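Local coordinates for nudix Hydrolase, RenU (Mycolicibacterium smegmatis, PDB 6UUF), which probably hydrolyses nucleoside diphosphate derivatives, perhaps NADH, as a magnesium-dependent member of the Nudix hydrolase family, at residues L140-H143 with P144-A148. The protein carries 3 engineered substitutions. Residues are numbered along the deposited sequence; the frame is centred on the assembly and turned at random.
Sequences LPLH and PGFAA
L142 turns its side chain onto the first turn of the helix that follows. Its CB lies 3.7 Å from A147 CB. CD1 rests against A147 CB and CA and also nears the F146 ring, while CD2 meets the rim of that ring, in the ring plane, 3.9 Å from F146 CD2. F146 is buried, its ring also meeting that of W150 further along the helix. H143 comes next, as the N-cap just before the helix. Its CG stands anti to the backbone N (chi1 -177°), which carries the imidazole alongside the opening turn, where ND1 takes a weak, bent bond from G145 N at 3.1 Å. P144 CD sits over one ring face, toward the rim, a CH-pi contact 4.0 Å from the H143 centroid. The backbone bond is much straighter: A147 N gives its hydrogen to H143 O at 2.8 Å, with an N-H...O angle of 169°. An alanine in place of H143 would probably leave G145 N without its side-chain acceptor and P144 CD without the ring face it packs on. Backbone hydrogen bonds join both P141 and H143 to W54 of strand 54-60. This is a histidine N-cap with proline at N1, opening the C-terminal helix 144-158 of the Nudix fold.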
# COMPACT_ATOMS: atom_id res chain seq x y z
N LEU A 140 -8.94 -8.97 9.49
CA LEU A 140 -8.29 -9.88 8.54
C LEU A 140 -6.90 -10.27 8.98
O LEU A 140 -6.29 -9.56 9.76
CB LEU A 140 -8.21 -9.21 7.16
CG LEU A 140 -9.58 -8.89 6.55
CD1 LEU A 140 -9.36 -8.01 5.34
CD2 LEU A 140 -10.33 -10.13 6.14
N PRO A 141 -6.40 -11.41 8.47
CA PRO A 141 -5.00 -11.79 8.66
C PRO A 141 -4.11 -10.88 7.83
O PRO A 141 -4.05 -11.01 6.61
CB PRO A 141 -4.95 -13.26 8.16
CG PRO A 141 -6.07 -13.37 7.18
CD PRO A 141 -7.11 -12.36 7.57
N LEU A 142 -3.50 -9.91 8.49
CA LEU A 142 -2.79 -8.85 7.80
C LEU A 142 -1.32 -9.21 7.66
O LEU A 142 -0.74 -9.89 8.52
CB LEU A 142 -2.92 -7.52 8.56
CG LEU A 142 -4.32 -6.90 8.64
CD1 LEU A 142 -4.28 -5.56 9.37
CD2 LEU A 142 -4.95 -6.75 7.27
N HIS A 143 -0.71 -8.71 6.59
CA HIS A 143 0.74 -8.72 6.48
C HIS A 143 1.32 -8.08 7.78
O HIS A 143 0.87 -7.01 8.18
CB HIS A 143 1.16 -7.91 5.24
CG HIS A 143 2.64 -7.92 5.01
ND1 HIS A 143 3.51 -7.22 5.81
CD2 HIS A 143 3.40 -8.58 4.12
CE1 HIS A 143 4.75 -7.42 5.40
NE2 HIS A 143 4.71 -8.26 4.38
N PRO A 144 2.25 -8.74 8.47
CA PRO A 144 2.66 -8.23 9.81
C PRO A 144 3.24 -6.83 9.83
O PRO A 144 3.16 -6.19 10.85
CB PRO A 144 3.73 -9.23 10.27
CG PRO A 144 4.11 -10.02 9.06
CD PRO A 144 2.88 -10.04 8.18
N GLY A 145 3.91 -6.42 8.74
CA GLY A 145 4.35 -5.02 8.52
C GLY A 145 3.21 -4.01 8.42
O GLY A 145 3.18 -2.98 9.09
N PHE A 146 2.23 -4.34 7.60
CA PHE A 146 1.02 -3.56 7.50
C PHE A 146 0.26 -3.49 8.84
O PHE A 146 -0.11 -2.43 9.28
CB PHE A 146 0.13 -4.17 6.43
CG PHE A 146 -1.08 -3.42 6.19
CD1 PHE A 146 -1.03 -2.05 5.91
CD2 PHE A 146 -2.32 -4.05 6.24
CE1 PHE A 146 -2.18 -1.34 5.64
CE2 PHE A 146 -3.49 -3.33 5.97
CZ PHE A 146 -3.42 -1.97 5.68
N ALA A 147 0.06 -4.62 9.48
CA ALA A 147 -0.69 -4.65 10.74
C ALA A 147 -0.03 -3.78 11.81
O ALA A 147 -0.72 -3.19 12.61
CB ALA A 147 -0.87 -6.07 11.26
N ALA A 148 1.30 -3.71 11.79
CA ALA A 148 2.06 -2.93 12.74
C ALA A 148 1.80 -1.45 12.54
O ALA A 148 1.89 -0.67 13.49
CB ALA A 148 3.54 -3.23 12.56